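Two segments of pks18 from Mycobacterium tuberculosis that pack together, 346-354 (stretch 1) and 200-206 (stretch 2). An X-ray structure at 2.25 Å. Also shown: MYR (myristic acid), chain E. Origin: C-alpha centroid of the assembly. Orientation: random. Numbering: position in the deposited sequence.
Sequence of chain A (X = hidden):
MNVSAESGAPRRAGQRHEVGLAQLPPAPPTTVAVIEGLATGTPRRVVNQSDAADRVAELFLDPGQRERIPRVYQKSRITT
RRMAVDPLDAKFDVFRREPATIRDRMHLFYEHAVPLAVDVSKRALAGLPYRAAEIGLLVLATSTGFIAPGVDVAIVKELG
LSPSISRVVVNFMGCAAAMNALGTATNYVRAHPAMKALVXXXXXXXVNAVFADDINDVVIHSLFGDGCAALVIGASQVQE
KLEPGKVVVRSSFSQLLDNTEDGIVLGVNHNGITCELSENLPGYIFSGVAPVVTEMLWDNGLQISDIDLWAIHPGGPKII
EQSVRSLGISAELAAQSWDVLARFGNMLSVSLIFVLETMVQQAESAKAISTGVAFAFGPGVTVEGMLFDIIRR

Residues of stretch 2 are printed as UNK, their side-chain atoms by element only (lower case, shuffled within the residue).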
ATOM      1  N   ASN A 346     -21.386  -5.493  -2.765  1.00 29.90           N
ATOM      2  CA  ASN A 346     -20.174  -4.748  -3.097  1.00 29.46           C
ATOM      3  C   ASN A 346     -19.002  -5.303  -2.303  1.00 30.42           C
ATOM      4  O   ASN A 346     -18.966  -5.200  -1.074  1.00 30.68           O
ATOM      5  CB  ASN A 346     -20.365  -3.260  -2.786  1.00 30.49           C
ATOM      6  CG  ASN A 346     -19.073  -2.454  -2.931  1.00 31.07           C
ATOM      7  OD1 ASN A 346     -18.155  -2.836  -3.656  1.00 32.49           O
ATOM      8  ND2 ASN A 346     -19.011  -1.322  -2.250  1.00 30.20           N
ATOM      9  N   MET A 347     -18.049  -5.899  -3.014  1.00 29.73           N
ATOM     10  CA  MET A 347     -16.877  -6.487  -2.377  1.00 29.05           C
ATOM     11  C   MET A 347     -15.657  -5.600  -2.573  1.00 27.47           C
ATOM     12  O   MET A 347     -14.530  -6.078  -2.671  1.00 25.50           O
ATOM     13  CB  MET A 347     -16.605  -7.877  -2.952  1.00 29.57           C
ATOM     14  CG  MET A 347     -17.788  -8.827  -2.892  1.00 28.56           C
ATOM     15  SD  MET A 347     -17.588 -10.059  -4.182  1.00 32.51           S
ATOM     16  CE  MET A 347     -18.259 -11.426  -3.447  1.00 33.72           C
ATOM     17  N   LEU A 348     -15.902  -4.299  -2.645  1.00 28.19           N
ATOM     18  CA  LEU A 348     -14.835  -3.324  -2.795  1.00 28.24           C
ATOM     19  C   LEU A 348     -13.927  -3.592  -4.007  1.00 27.01           C
ATOM     20  O   LEU A 348     -14.426  -3.817  -5.111  1.00 27.21           O
ATOM     21  CB  LEU A 348     -14.031  -3.267  -1.487  1.00 29.20           C
ATOM     22  CG  LEU A 348     -14.651  -2.433  -0.351  1.00 32.89           C
ATOM     23  CD1 LEU A 348     -16.146  -2.598  -0.313  1.00 35.22           C
ATOM     24  CD2 LEU A 348     -14.051  -2.825   0.980  1.00 32.93           C
ATOM     25  N   SER A 349     -12.610  -3.574  -3.798  1.00 25.49           N
ATOM     26  CA  SER A 349     -11.647  -3.781  -4.881  1.00 25.56           C
ATOM     27  C   SER A 349     -11.865  -5.029  -5.718  1.00 25.24           C
ATOM     28  O   SER A 349     -11.563  -5.050  -6.903  1.00 25.36           O
ATOM     29  CB  SER A 349     -10.223  -3.806  -4.325  1.00 27.30           C
ATOM     30  OG  SER A 349     -10.067  -4.813  -3.339  1.00 27.97           O
ATOM     31  N   VAL A 350     -12.399  -6.068  -5.093  1.00 26.10           N
ATOM     32  CA  VAL A 350     -12.628  -7.342  -5.754  1.00 26.34           C
ATOM     33  C   VAL A 350     -13.677  -7.350  -6.867  1.00 28.32           C
ATOM     34  O   VAL A 350     -13.522  -8.060  -7.865  1.00 27.99           O
ATOM     35  CB  VAL A 350     -13.048  -8.397  -4.705  1.00 27.25           C
ATOM     36  CG1 VAL A 350     -13.399  -9.705  -5.385  1.00 27.16           C
ATOM     37  CG2 VAL A 350     -11.936  -8.582  -3.682  1.00 23.85           C
ATOM     38  N   SER A 351     -14.737  -6.562  -6.689  1.00 27.72           N
ATOM     39  CA  SER A 351     -15.854  -6.527  -7.630  1.00 27.88           C
ATOM     40  C   SER A 351     -15.539  -6.294  -9.098  1.00 28.61           C
ATOM     41  O   SER A 351     -16.095  -6.954  -9.974  1.00 30.63           O
ATOM     42  CB  SER A 351     -16.888  -5.515  -7.153  1.00 25.75           C
ATOM     43  OG  SER A 351     -17.385  -5.901  -5.883  1.00 24.68           O
ATOM     44  N   LEU A 352     -14.646  -5.363  -9.378  1.00 28.58           N
ATOM     45  CA  LEU A 352     -14.301  -5.093 -10.757  1.00 25.84           C
ATOM     46  C   LEU A 352     -13.793  -6.374 -11.427  1.00 24.65           C
ATOM     47  O   LEU A 352     -14.108  -6.644 -12.580  1.00 21.70           O
ATOM     48  CB  LEU A 352     -13.242  -3.985 -10.802  1.00 27.74           C
ATOM     49  CG  LEU A 352     -13.182  -3.099 -12.045  1.00 30.44           C
ATOM     50  CD1 LEU A 352     -14.578  -2.650 -12.430  1.00 26.62           C
ATOM     51  CD2 LEU A 352     -12.282  -1.895 -11.761  1.00 30.84           C
ATOM     52  N   ILE A 353     -13.032  -7.185 -10.700  1.00 24.73           N
ATOM     53  CA  ILE A 353     -12.500  -8.411 -11.297  1.00 24.99           C
ATOM     54  C   ILE A 353     -13.557  -9.506 -11.491  1.00 24.22           C
ATOM     55  O   ILE A 353     -13.453 -10.309 -12.415  1.00 19.89           O
ATOM     56  CB  ILE A 353     -11.281  -8.928 -10.494  1.00 25.97           C
ATOM     57  CG1 ILE A 353     -10.158  -7.887 -10.563  1.00 24.63           C
ATOM     58  CG2 ILE A 353     -10.776 -10.234 -11.075  1.00 23.96           C
ATOM     59  CD1 ILE A 353      -9.012  -8.144  -9.624  1.00 30.72           C
ATOM     60  N   PHE A 354     -14.581  -9.527 -10.638  1.00 25.50           N
ATOM     61  CA  PHE A 354     -15.669 -10.494 -10.792  1.00 26.42           C
ATOM     62  C   PHE A 354     -16.381 -10.116 -12.082  1.00 27.69           C
ATOM     63  O   PHE A 354     -16.818 -10.970 -12.849  1.00 28.31           O
ATOM     64  CB  PHE A 354     -16.668 -10.395  -9.643  1.00 26.99           C
ATOM     65  CG  PHE A 354     -16.407 -11.348  -8.519  1.00 28.97           C
ATOM     66  CD1 PHE A 354     -15.179 -11.366  -7.872  1.00 29.24           C
ATOM     67  CD2 PHE A 354     -17.420 -12.180  -8.056  1.00 30.64           C
ATOM     68  CE1 PHE A 354     -14.961 -12.198  -6.768  1.00 30.50           C
ATOM     69  CE2 PHE A 354     -17.217 -13.017  -6.952  1.00 32.62           C
ATOM     70  CZ  PHE A 354     -15.979 -13.023  -6.305  1.00 30.70           C
ATOM     71  N   UNK A 200      -3.471  -9.741  -6.011  1.00 25.85           N
ATOM     72  CA  UNK A 200      -4.492 -10.326  -5.165  1.00 24.38           C
ATOM     73  C   UNK A 200      -5.274  -9.264  -4.403  1.00 26.56           C
ATOM     74  O   UNK A 200      -4.702  -8.459  -3.666  1.00 26.46           O
ATOM     75  c   UNK A 200      -4.905 -11.956  -3.269  1.00 22.02           C
ATOM     76  c   UNK A 200      -3.850 -11.339  -4.158  1.00 24.99           C
ATOM     77  c   UNK A 200      -3.121 -12.437  -4.917  1.00 21.84           C
ATOM     78  N   UNK A 201      -6.586  -9.254  -4.615  1.00 25.82           N
ATOM     79  CA  UNK A 201      -7.469  -8.327  -3.931  1.00 26.26           C
ATOM     80  C   UNK A 201      -8.330  -9.198  -3.020  1.00 26.96           C
ATOM     81  O   UNK A 201      -8.973 -10.141  -3.474  1.00 29.43           O
ATOM     82  c   UNK A 201      -8.324  -7.564  -4.940  1.00 26.42           C
ATOM     83  s   UNK A 201      -7.368  -6.622  -6.163  1.00 25.57           S
ATOM     84  N   UNK A 202      -8.316  -8.897  -1.730  1.00 26.35           N
ATOM     85  CA  UNK A 202      -9.067  -9.676  -0.755  1.00 27.08           C
ATOM     86  C   UNK A 202      -9.846  -8.707   0.120  1.00 27.31           C
ATOM     87  O   UNK A 202      -9.279  -7.804   0.735  1.00 26.51           O
ATOM     88  c   UNK A 202      -8.869 -11.206   1.259  1.00 28.81           C
ATOM     89  c   UNK A 202      -6.975  -9.665   0.648  1.00 26.30           C
ATOM     90  c   UNK A 202      -9.641 -12.444   0.845  1.00 28.15           C
ATOM     91  c   UNK A 202      -8.105 -10.533   0.117  1.00 27.07           C
ATOM     92  N   UNK A 203     -11.154  -8.890   0.181  1.00 26.93           N
ATOM     93  CA  UNK A 203     -11.956  -7.974   0.958  1.00 27.64           C
ATOM     94  C   UNK A 203     -12.911  -8.723   1.872  1.00 28.62           C
ATOM     95  O   UNK A 203     -13.748  -9.512   1.421  1.00 28.19           O
ATOM     96  o   UNK A 203     -10.650  -4.576   1.273  1.00 30.50           O
ATOM     97  c   UNK A 203     -11.230  -4.946   0.233  1.00 33.26           C
ATOM     98  o   UNK A 203     -10.721  -4.820  -0.903  1.00 34.81           O
ATOM     99  c   UNK A 203     -12.625  -5.563   0.359  1.00 33.79           C
ATOM    100  c   UNK A 203     -12.700  -7.042  -0.001  1.00 29.59           C
ATOM    101  N   UNK A 204     -12.754  -8.482   3.168  1.00 28.63           N
ATOM    102  CA  UNK A 204     -13.571  -9.118   4.191  1.00 30.55           C
ATOM    103  C   UNK A 204     -14.311  -8.093   5.033  1.00 31.04           C
ATOM    104  O   UNK A 204     -13.886  -7.756   6.142  1.00 31.98           O
ATOM    105  c   UNK A 204     -11.438 -12.085   5.551  1.00 36.36           C
ATOM    106  c   UNK A 204     -12.557 -11.456   4.722  1.00 33.82           C
ATOM    107  c   UNK A 204     -12.291 -11.596   3.244  1.00 33.04           C
ATOM    108  c   UNK A 204     -12.694  -9.983   5.099  1.00 31.16           C
ATOM    109  N   UNK A 205     -15.423  -7.604   4.497  1.00 31.60           N
ATOM    110  CA  UNK A 205     -16.241  -6.616   5.184  1.00 31.42           C
ATOM    111  C   UNK A 205     -16.959  -7.195   6.410  1.00 31.63           C
ATOM    112  O   UNK A 205     -16.991  -6.563   7.465  1.00 29.90           O
ATOM    113  c   UNK A 205     -17.277  -6.028   4.212  1.00 31.71           C
ATOM    114  s   UNK A 205     -16.590  -5.127   2.793  1.00 31.63           S
ATOM    115  N   UNK A 206     -17.530  -8.392   6.264  1.00 32.45           N
ATOM    116  CA  UNK A 206     -18.268  -9.043   7.349  1.00 32.68           C
ATOM    117  C   UNK A 206     -17.507  -9.015   8.669  1.00 32.55           C
ATOM    118  O   UNK A 206     -18.103  -9.001   9.744  1.00 32.82           O
ATOM    119  o   UNK A 206     -17.471 -11.343   6.909  1.00 36.14           O
ATOM    120  c   UNK A 206     -18.614 -10.498   6.968  1.00 35.18           C
TER
HETATM  121  C1  MYR E3045     -24.674  -7.743   7.479  1.00 54.00           C
HETATM  122  O1  MYR E3045     -25.214  -8.740   7.006  1.00 54.28           O
HETATM  123  O2  MYR E3045     -25.370  -6.787   7.825  1.00 54.78           O
HETATM  124  C2  MYR E3045     -23.153  -7.688   7.639  1.00 53.49           C
HETATM  125  C3  MYR E3045     -22.540  -6.657   6.689  1.00 51.31           C
HETATM  126  C4  MYR E3045     -21.015  -6.622   6.824  1.00 48.26           C
HETATM  127  C5  MYR E3045     -20.397  -5.561   5.911  1.00 45.41           C
HETATM  128  C6  MYR E3045     -20.803  -4.138   6.306  1.00 42.55           C
HETATM  129  C7  MYR E3045     -20.193  -3.695   7.640  1.00 40.21           C
HETATM  130  C8  MYR E3045     -18.674  -3.529   7.559  1.00 38.57           C
HETATM  131  C9  MYR E3045     -18.277  -2.421   6.581  1.00 38.26           C
HETATM  132  C10 MYR E3045     -16.759  -2.369   6.408  1.00 37.39           C
HETATM  133  C11 MYR E3045     -16.364  -1.305   5.382  1.00 39.06           C
HETATM  134  C12 MYR E3045     -14.850  -1.285   5.165  1.00 37.48           C
HETATM  135  C13 MYR E3045     -14.478  -0.270   4.082  1.00 38.37           C
HETATM  136  C14 MYR E3045     -12.971  -0.266   3.823  1.00 40.58           C

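Position 200 carries three side-chain carbons, one bonded to the backbone and bearing the other two. Its CA-to-CB bond points away from stretch 1, and the side chain makes no contact with it. A fork at the first carbon with no further atoms is valine, so Val 200 takes no part in the contact.

Position 201 has one carbon followed by one sulfur. Its CA-to-CB bond points toward stretch 1. The sulfur of 201 lies 4.1 Å from CD1 of Ile 353, and CB of 201 lies 4.0 Å from CG2 of Val 350 and 3.6 Å from OG of Ser 349. The first two are apolar contacts. One carbon and one sulfur make cysteine; Cys 201 has chi1 at -58° (m).

Position 202 shows four carbons, forked at the first, with one arm two carbons long. The CA-to-CB bond points away, as expected from strand alternation, and the approach is through the backbone, the N of 202 being 4.1 Å from CG2 of Val 350. The branching identifies Ile 202.

Position 203 has a chain of three carbons, the third carrying two oxygens. One carboxylate oxygen of 203 accepts a hydrogen bond from OG of Ser 349 at 2.5 Å. The aliphatic part is also engaged: the second side-chain carbon of 203 lies 3.1 Å from CD2 of Leu 348, and CB of 203 is 3.4 Å from O of Met 347. Two carbons before the carboxylate make it glutamate, where aspartate would have one. The bonded oxygen is OE1 of Glu 203; OE2 is hydrogen-bonded elsewhere in the structure.

Position 204 has four carbons forked at the second. Its CA-to-CB bond points away, and the side chain makes no contact with stretch 1. This is Leu 204.

Position 205 again has one carbon and one sulfur. The sulfur of 205 meets CD2 of Leu 348 at 3.9 Å. This is Cys 205, whose backbone O is 3.5 Å from C8 of the myristic acid.

Position 206 ends in one carbon and one oxygen, out of reach of stretch 1: serine. CA of Ser 206 is 3.7 Å from C4 of the ligand.

The contact rests on alternation: the CA-to-CB bonds of 201, 203 and 205 point toward stretch 1, those of 200, 202 and 204 away. The strand and helix axes approach to 7.9 Å, with 122° between their N-to-C directions, and the stretches bury 366 Å² in total. The Ser 349–Glu 203 hydrogen bond supplies the polar link; Ile 353 and Val 350 pack on Cys 201, and Leu 348 packs on Cys 205. CD2 of Leu 348 is also 4.0 Å from C14 of the myristic acid.

Stretch 2, residues 200-206: VCIELCS
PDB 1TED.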